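Local structure of mannose-6-phosphate isomerase (2QH5) at residues Lys128-Ala133 against Met190-Ala195; Phe137-Gly142 against Lys258-Asn263. The protein probably transfers a guanylyl group from GTP to mannose 1-phosphate, giving GDP-mannose, through the nucleotidyltransferase domain modelled here as the N-terminal part of a longer isomerase-family enzyme. All coordinates share one frame; numbering follows the deposited sequence.

Interaction 1: residues Lys128-Ala133 against Met190-Ala195; sequences KAIDLA and MFVFQA
Helix segment 128-133, near the end of helix 119-134, and strand 190-194 run roughly the same way, their N-to-C directions 36° apart, and the two axes approach to 7.3 Å. So close a seat is possible because the helix turns alanines toward the strand: the CA atoms of Ala-133 and Phe-193 are just 4.8 Å from each other, and no direct hydrogen bond joins the segments. Val-192 carries most of the strand's side of the contact. Its CG1 stands anti to the backbone N (chi1 -176°), which divides the isopropyl group between two parts of the helix. Val-192 CG2 meets Ala-129 CB at 3.8 Å, while CG1 fits between the Ala-133 methyl and the tip of Ile-130. The CB of Ile-130 heads away from the strand, but the chain folds back at its first two torsions, bringing its CD1 within 3.9 Å of Val-192 CG1 as the two side chains cross obliquely. Ala-133 also lays its CB against the strand backbone, 4.0 Å from Phe-193 CA. Beside this apolar patch one water joins the main chains: it donates to Ala-133 O at 2.7 Å and accepts from Gln-194 N at 2.8 Å. Gln-194 is the N-cap of helix 195-205, its OE1 bonding weakly to Val-197 N. The helix thus packs on one face of the central sheet of this GT-A-type domain, Ala-129 reaching strand 138-144 and Ile-130 strand 106-111, the neighbours of 184-194, whereas Phe-191 and Phe-193 point from the other face to helix 246-251.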
ATOM      1  N   LYS A 128       2.067 -12.184  10.952  1.00 63.36           N
ATOM      2  CA  LYS A 128       1.196 -11.647  11.997  1.00 65.81           C
ATOM      3  C   LYS A 128       0.033 -10.872  11.377  1.00 66.86           C
ATOM      4  O   LYS A 128      -1.135 -11.184  11.633  1.00 72.13           O
ATOM      5  CB  LYS A 128       1.976 -10.730  12.950  1.00 66.25           C
ATOM      6  CG  LYS A 128       2.856 -11.435  13.976  1.00 63.58           C
ATOM      7  CD  LYS A 128       3.499 -10.408  14.910  1.00 67.88           C
ATOM      8  CE  LYS A 128       4.230 -11.057  16.078  1.00 70.29           C
ATOM      9  NZ  LYS A 128       5.616 -11.476  15.720  1.00 78.52           N
ATOM     10  N   ALA A 129       0.361  -9.877  10.549  1.00 63.21           N
ATOM     11  CA  ALA A 129      -0.635  -9.038   9.869  1.00 52.07           C
ATOM     12  C   ALA A 129      -1.654  -9.849   9.082  1.00 51.49           C
ATOM     13  O   ALA A 129      -2.840  -9.515   9.076  1.00 52.82           O
ATOM     14  CB  ALA A 129       0.042  -8.059   8.970  1.00 50.46           C
ATOM     15  N   ILE A 130      -1.185 -10.909   8.422  1.00 50.12           N
ATOM     16  CA  ILE A 130      -2.053 -11.829   7.694  1.00 54.63           C
ATOM     17  C   ILE A 130      -3.086 -12.474   8.613  1.00 61.25           C
ATOM     18  O   ILE A 130      -4.265 -12.593   8.253  1.00 67.10           O
ATOM     19  CB  ILE A 130      -1.236 -12.939   6.991  1.00 55.51           C
ATOM     20  CG1 ILE A 130      -0.328 -12.345   5.907  1.00 58.80           C
ATOM     21  CG2 ILE A 130      -2.156 -14.008   6.399  1.00 57.26           C
ATOM     22  CD1 ILE A 130      -1.069 -11.809   4.698  1.00 65.47           C
ATOM     23  N   ASP A 131      -2.645 -12.886   9.801  1.00 66.96           N
ATOM     24  CA  ASP A 131      -3.531 -13.573  10.736  1.00 65.81           C
ATOM     25  C   ASP A 131      -4.646 -12.645  11.220  1.00 61.12           C
ATOM     26  O   ASP A 131      -5.818 -13.038  11.223  1.00 57.59           O
ATOM     27  CB  ASP A 131      -2.752 -14.181  11.904  1.00 71.63           C
ATOM     28  CG  ASP A 131      -3.513 -15.313  12.583  1.00 86.92           C
ATOM     29  OD1 ASP A 131      -3.745 -16.357  11.924  1.00 91.39           O
ATOM     30  OD2 ASP A 131      -3.880 -15.158  13.772  1.00 90.50           O
ATOM     31  N   LEU A 132      -4.281 -11.412  11.580  1.00 55.81           N
ATOM     32  CA  LEU A 132      -5.258 -10.365  11.938  1.00 55.32           C
ATOM     33  C   LEU A 132      -6.239 -10.050  10.812  1.00 58.67           C
ATOM     34  O   LEU A 132      -7.419  -9.805  11.064  1.00 61.66           O
ATOM     35  CB  LEU A 132      -4.553  -9.073  12.353  1.00 53.28           C
ATOM     36  CG  LEU A 132      -3.723  -9.087  13.632  1.00 52.98           C
ATOM     37  CD1 LEU A 132      -2.839  -7.851  13.730  1.00 52.27           C
ATOM     38  CD2 LEU A 132      -4.630  -9.213  14.844  1.00 50.67           C
ATOM     39  N   ALA A 133      -5.742 -10.062   9.574  1.00 61.11           N
ATOM     40  CA  ALA A 133      -6.561  -9.791   8.395  1.00 54.76           C
ATOM     41  C   ALA A 133      -7.640 -10.850   8.187  1.00 55.44           C
ATOM     42  O   ALA A 133      -8.744 -10.538   7.734  1.00 57.22           O
ATOM     43  CB  ALA A 133      -5.684  -9.662   7.157  1.00 51.62           C
ATOM     44  N   MET A 190       2.373   0.885   4.763  1.00 52.14           N
ATOM     45  CA  MET A 190       2.032  -0.494   4.374  1.00 51.97           C
ATOM     46  C   MET A 190       0.706  -0.911   5.005  1.00 53.12           C
ATOM     47  O   MET A 190       0.309  -0.343   6.021  1.00 61.08           O
ATOM     48  CB  MET A 190       3.103  -1.474   4.841  1.00 50.88           C
ATOM     49  CG  MET A 190       4.528  -1.130   4.460  1.00 54.99           C
ATOM     50  SD  MET A 190       5.648  -2.424   5.015  1.00 56.84           S
ATOM     51  CE  MET A 190       4.647  -3.891   4.719  1.00 42.28           C
ATOM     52  N   PHE A 191       0.037  -1.911   4.423  1.00 49.69           N
ATOM     53  CA  PHE A 191      -1.291  -2.331   4.876  1.00 47.38           C
ATOM     54  C   PHE A 191      -1.569  -3.764   4.495  1.00 49.35           C
ATOM     55  O   PHE A 191      -1.133  -4.210   3.445  1.00 53.11           O
ATOM     56  CB  PHE A 191      -2.402  -1.480   4.250  1.00 45.60           C
ATOM     57  CG  PHE A 191      -2.371  -0.043   4.651  1.00 47.31           C
ATOM     58  CD1 PHE A 191      -1.980   0.929   3.741  1.00 48.99           C
ATOM     59  CD2 PHE A 191      -2.720   0.343   5.939  1.00 50.15           C
ATOM     60  CE1 PHE A 191      -1.929   2.259   4.109  1.00 44.53           C
ATOM     61  CE2 PHE A 191      -2.672   1.675   6.317  1.00 48.96           C
ATOM     62  CZ  PHE A 191      -2.279   2.635   5.401  1.00 52.61           C
ATOM     63  N   VAL A 192      -2.306  -4.480   5.346  1.00 48.76           N
ATOM     64  CA  VAL A 192      -2.835  -5.803   5.009  1.00 42.33           C
ATOM     65  C   VAL A 192      -4.308  -5.844   5.386  1.00 39.34           C
ATOM     66  O   VAL A 192      -4.703  -5.297   6.412  1.00 41.99           O
ATOM     67  CB  VAL A 192      -2.072  -6.970   5.709  1.00 39.98           C
ATOM     68  CG1 VAL A 192      -2.611  -8.323   5.247  1.00 38.55           C
ATOM     69  CG2 VAL A 192      -0.567  -6.897   5.434  1.00 41.55           C
ATOM     70  N   PHE A 193      -5.116  -6.455   4.527  1.00 34.19           N
ATOM     71  CA  PHE A 193      -6.554  -6.627   4.733  1.00 37.03           C
ATOM     72  C   PHE A 193      -7.095  -7.529   3.642  1.00 44.74           C
ATOM     73  O   PHE A 193      -6.476  -7.667   2.587  1.00 52.49           O
ATOM     74  CB  PHE A 193      -7.342  -5.297   4.725  1.00 41.56           C
ATOM     75  CG  PHE A 193      -6.716  -4.188   3.894  1.00 46.06           C
ATOM     76  CD1 PHE A 193      -6.569  -4.308   2.510  1.00 41.58           C
ATOM     77  CD2 PHE A 193      -6.300  -3.007   4.508  1.00 49.42           C
ATOM     78  CE1 PHE A 193      -5.999  -3.286   1.767  1.00 49.10           C
ATOM     79  CE2 PHE A 193      -5.735  -1.968   3.770  1.00 45.67           C
ATOM     80  CZ  PHE A 193      -5.571  -2.108   2.404  1.00 46.46           C
ATOM     81  N   GLN A 194      -8.241  -8.150   3.892  1.00 40.79           N
ATOM     82  CA  GLN A 194      -8.939  -8.864   2.841  1.00 45.27           C
ATOM     83  C   GLN A 194      -9.599  -7.830   1.919  1.00 50.50           C
ATOM     84  O   GLN A 194      -9.985  -6.751   2.374  1.00 55.51           O
ATOM     85  CB  GLN A 194      -9.979  -9.794   3.451  1.00 42.01           C
ATOM     86  CG  GLN A 194     -10.624 -10.740   2.476  1.00 42.82           C
ATOM     87  CD  GLN A 194     -12.015 -11.131   2.894  1.00 47.86           C
ATOM     88  OE1 GLN A 194     -12.957 -10.331   2.823  1.00 56.69           O
ATOM     89  NE2 GLN A 194     -12.161 -12.372   3.338  1.00 43.75           N
ATOM     90  N   ALA A 195      -9.703  -8.155   0.629  1.00 50.19           N
ATOM     91  CA  ALA A 195     -10.255  -7.241  -0.371  1.00 51.40           C
ATOM     92  C   ALA A 195     -11.694  -6.844  -0.043  1.00 54.38           C
ATOM     93  O   ALA A 195     -12.039  -5.660  -0.058  1.00 58.83           O
ATOM     94  CB  ALA A 195     -10.171  -7.859  -1.753  1.00 52.79           C
TER
HETATM   95  O   HOH W   1      -9.371  -8.212   6.477  1.00 49.43           O

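Interaction 2: residues Phe137-Gly142 against Lys258-Asn263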
ATOM      1  N   PHE A 137      -9.904  -7.638  10.181  1.00 56.91           N
ATOM      2  CA  PHE A 137      -9.290  -6.341  10.474  1.00 51.49           C
ATOM      3  C   PHE A 137      -8.549  -5.706   9.279  1.00 55.76           C
ATOM      4  O   PHE A 137      -8.150  -6.400   8.325  1.00 56.33           O
ATOM      5  CB  PHE A 137      -8.302  -6.477  11.634  1.00 54.47           C
ATOM      6  CG  PHE A 137      -8.937  -6.820  12.957  1.00 58.09           C
ATOM      7  CD1 PHE A 137      -8.802  -8.099  13.497  1.00 58.89           C
ATOM      8  CD2 PHE A 137      -9.638  -5.857  13.680  1.00 57.70           C
ATOM      9  CE1 PHE A 137      -9.371  -8.427  14.730  1.00 56.72           C
ATOM     10  CE2 PHE A 137     -10.208  -6.170  14.906  1.00 61.52           C
ATOM     11  CZ  PHE A 137     -10.074  -7.460  15.434  1.00 61.37           C
ATOM     12  N   LEU A 138      -8.385  -4.382   9.360  1.00 50.94           N
ATOM     13  CA  LEU A 138      -7.507  -3.595   8.495  1.00 52.57           C
ATOM     14  C   LEU A 138      -6.203  -3.372   9.239  1.00 51.78           C
ATOM     15  O   LEU A 138      -6.168  -2.662  10.245  1.00 53.29           O
ATOM     16  CB  LEU A 138      -8.119  -2.222   8.180  1.00 52.32           C
ATOM     17  CG  LEU A 138      -9.510  -2.143   7.550  1.00 54.15           C
ATOM     18  CD1 LEU A 138      -9.883  -0.694   7.287  1.00 46.28           C
ATOM     19  CD2 LEU A 138      -9.570  -2.951   6.266  1.00 43.68           C
ATOM     20  N   VAL A 139      -5.131  -3.968   8.744  1.00 48.18           N
ATOM     21  CA  VAL A 139      -3.906  -4.022   9.509  1.00 48.35           C
ATOM     22  C   VAL A 139      -2.950  -2.985   8.991  1.00 50.76           C
ATOM     23  O   VAL A 139      -2.697  -2.895   7.791  1.00 53.98           O
ATOM     24  CB  VAL A 139      -3.253  -5.433   9.474  1.00 46.83           C
ATOM     25  CG1 VAL A 139      -2.147  -5.529  10.494  1.00 54.71           C
ATOM     26  CG2 VAL A 139      -4.295  -6.512   9.724  1.00 43.37           C
ATOM     27  N   THR A 140      -2.438  -2.191   9.921  1.00 57.69           N
ATOM     28  CA  THR A 140      -1.441  -1.180   9.634  1.00 60.73           C
ATOM     29  C   THR A 140      -0.134  -1.535  10.362  1.00 61.40           C
ATOM     30  O   THR A 140      -0.110  -2.464  11.166  1.00 65.17           O
ATOM     31  CB  THR A 140      -1.956   0.211  10.035  1.00 61.50           C
ATOM     32  OG1 THR A 140      -1.087   1.210   9.493  1.00 79.41           O
ATOM     33  CG2 THR A 140      -2.036   0.356  11.550  1.00 59.77           C
ATOM     34  N   PHE A 141       0.951  -0.820  10.066  1.00 59.16           N
ATOM     35  CA  PHE A 141       2.254  -1.145  10.638  1.00 58.39           C
ATOM     36  C   PHE A 141       2.900   0.059  11.317  1.00 63.86           C
ATOM     37  O   PHE A 141       3.014   1.132  10.721  1.00 63.93           O
ATOM     38  CB  PHE A 141       3.208  -1.697   9.572  1.00 57.01           C
ATOM     39  CG  PHE A 141       2.843  -3.065   9.053  1.00 59.95           C
ATOM     40  CD1 PHE A 141       1.830  -3.232   8.106  1.00 53.95           C
ATOM     41  CD2 PHE A 141       3.548  -4.186   9.471  1.00 61.75           C
ATOM     42  CE1 PHE A 141       1.505  -4.495   7.613  1.00 58.13           C
ATOM     43  CE2 PHE A 141       3.228  -5.458   8.979  1.00 64.53           C
ATOM     44  CZ  PHE A 141       2.209  -5.610   8.048  1.00 56.72           C
ATOM     45  N   GLY A 142       3.342  -0.131  12.559  1.00 64.74           N
ATOM     46  CA  GLY A 142       3.940   0.948  13.330  1.00 70.03           C
ATOM     47  C   GLY A 142       5.456   0.977  13.289  1.00 72.67           C
ATOM     48  O   GLY A 142       6.108  -0.067  13.305  1.00 72.53           O
ATOM     49  N   LYS A 258      -6.014  -2.646  13.496  1.00 55.78           N
ATOM     50  CA  LYS A 258      -4.969  -3.139  14.399  1.00 54.61           C
ATOM     51  C   LYS A 258      -3.571  -2.776  13.896  1.00 54.35           C
ATOM     52  O   LYS A 258      -3.393  -2.434  12.735  1.00 57.85           O
ATOM     53  CB  LYS A 258      -5.090  -4.652  14.607  1.00 56.60           C
ATOM     54  CG  LYS A 258      -6.381  -5.096  15.303  1.00 56.21           C
ATOM     55  CD  LYS A 258      -6.422  -4.679  16.765  1.00 55.06           C
ATOM     56  CE  LYS A 258      -7.602  -5.312  17.482  1.00 59.41           C
ATOM     57  NZ  LYS A 258      -8.805  -4.452  17.450  1.00 64.02           N
ATOM     58  N   MET A 259      -2.580  -2.852  14.771  1.00 54.99           N
ATOM     59  CA  MET A 259      -1.222  -2.474  14.408  1.00 55.80           C
ATOM     60  C   MET A 259      -0.265  -3.643  14.633  1.00 62.66           C
ATOM     61  O   MET A 259      -0.513  -4.501  15.481  1.00 67.97           O
ATOM     62  CB  MET A 259      -0.778  -1.269  15.237  1.00 54.45           C
ATOM     63  CG  MET A 259       0.368  -0.475  14.634  1.00 57.80           C
ATOM     64  SD  MET A 259       1.088   0.698  15.793  1.00 53.89           S
ATOM     65  CE  MET A 259       2.237  -0.399  16.612  1.00 67.37           C
ATOM     66  N   VAL A 260       0.807  -3.687  13.846  1.00 64.92           N
ATOM     67  CA  VAL A 260       1.926  -4.610  14.058  1.00 65.10           C
ATOM     68  C   VAL A 260       3.210  -3.781  13.985  1.00 70.08           C
ATOM     69  O   VAL A 260       3.369  -2.980  13.074  1.00 72.84           O
ATOM     70  CB  VAL A 260       1.956  -5.744  12.997  1.00 61.43           C
ATOM     71  CG1 VAL A 260       3.080  -6.731  13.282  1.00 60.91           C
ATOM     72  CG2 VAL A 260       0.632  -6.482  12.954  1.00 53.76           C
ATOM     73  N   GLU A 261       4.115  -3.951  14.946  1.00 76.70           N
ATOM     74  CA  GLU A 261       5.355  -3.162  14.977  1.00 82.92           C
ATOM     75  C   GLU A 261       6.356  -3.586  13.904  1.00 86.41           C
ATOM     76  O   GLU A 261       6.610  -4.777  13.713  1.00 88.88           O
ATOM     77  CB  GLU A 261       6.026  -3.251  16.348  1.00 84.85           C
ATOM     78  CG  GLU A 261       5.192  -2.739  17.507  1.00 87.01           C
ATOM     79  CD  GLU A 261       5.715  -3.216  18.849  1.00 87.45           C
ATOM     80  OE1 GLU A 261       6.950  -3.236  19.037  1.00 82.98           O
ATOM     81  OE2 GLU A 261       4.888  -3.572  19.717  1.00 90.28           O
ATOM     82  N   LEU A 262       6.914  -2.603  13.205  1.00 92.22           N
ATOM     83  CA  LEU A 262       7.988  -2.855  12.247  1.00 99.44           C
ATOM     84  C   LEU A 262       9.341  -2.471  12.831  1.00105.86           C
ATOM     85  O   LEU A 262       9.703  -1.290  12.886  1.00106.27           O
ATOM     86  CB  LEU A 262       7.747  -2.126  10.920  1.00 97.60           C
ATOM     87  CG  LEU A 262       7.125  -2.933   9.775  1.00 99.15           C
ATOM     88  CD1 LEU A 262       6.843  -2.038   8.583  1.00 99.57           C
ATOM     89  CD2 LEU A 262       8.024  -4.091   9.361  1.00 97.62           C
ATOM     90  N   ASN A 263      10.074  -3.484  13.283  1.00112.02           N
ATOM     91  CA  ASN A 263      11.422  -3.301  13.796  1.00116.88           C
ATOM     92  C   ASN A 263      12.386  -3.980  12.836  1.00117.60           C
ATOM     93  O   ASN A 263      12.904  -5.064  13.120  1.00117.13           O
ATOM     94  CB  ASN A 263      11.546  -3.900  15.202  1.00118.78           C
ATOM     95  CG  ASN A 263      10.259  -3.780  16.005  1.00121.19           C
ATOM     96  OD1 ASN A 263       9.636  -2.719  16.051  1.00123.51           O
ATOM     97  ND2 ASN A 263       9.856  -4.876  16.642  1.00122.50           N
TER
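Five backbone hydrogen bonds join the parallel strands 138-142 and 258-261 and the residue that follows, the chains exchanging donor and acceptor roles. The straightest runs from Thr-140 N to Lys-258 O, 3.0 Å long at 178° and nearly along the C=O axis. The last of the run and the shortest, Leu-262 N to Gly-142 O at 2.7 Å, also lies nearly on its carbonyl axis, whereas Gly-142 N approaches Val-260 O from above the carbonyl plane. On the sheet face of Val-139 and Phe-141, Val-139 CG1 touches Val-260 CG2 at 3.8 Å. Farther along, Leu-262 brings CD1 against Phe-141 CB and CG against its CD2. The other face holds Thr-140 and Met-259. Here the thioether chain, bent at chi3 (85°), passes close to the main chain of Gly-142, with Met-259 SD 3.8 Å from Gly-142 CA and the terminal CE against the same atom. At the strand entrance Lys-258 bends at chi2 (-69°) and lies across the Phe-137 ring. Its CG makes a CH-pi contact over one face, 3.9 Å from the ring centroid, and its NZ ends 3.4 Å from Phe-137 CE2. Around this shell, Leu-132 of helix 119-134 covers Val-139 and Val-260, while Ile-155 of strand 153-156 rests on Thr-140 and Met-259. The bonds satisfy main-chain polar groups in a largely buried contact. Lys-258, whose methylene chain rests on the ring, serves in two ways: its aliphatic part packs against Phe-137, while its charged end reaches a long, weak ion pair with Asp-162.

How the interactions relate
Interactions 1 and 2 lie with centres about 9 Å apart, on the same side of the chain's centre. Their segments alternate along the sequence: 128-133, 137-142, 190-195, 258-263. Helix 119-134 leads directly into strand 138-144, which lies in the mixed sheet between 184-194, its antiparallel neighbour, and 257-261, its parallel one. A probable hydrogen bond from Val-139 N to Val-192 O (2.7 Å) joins the two contacts across this sheet, and Ala-129 CB packs 3.4 Å from Phe-141 CZ. One helix therefore spans four adjacent strands, 106-111, 184-194, 138-144 and 257-261, so that segments far apart in sequence meet in one sheet of the nucleotidyltransferase domain.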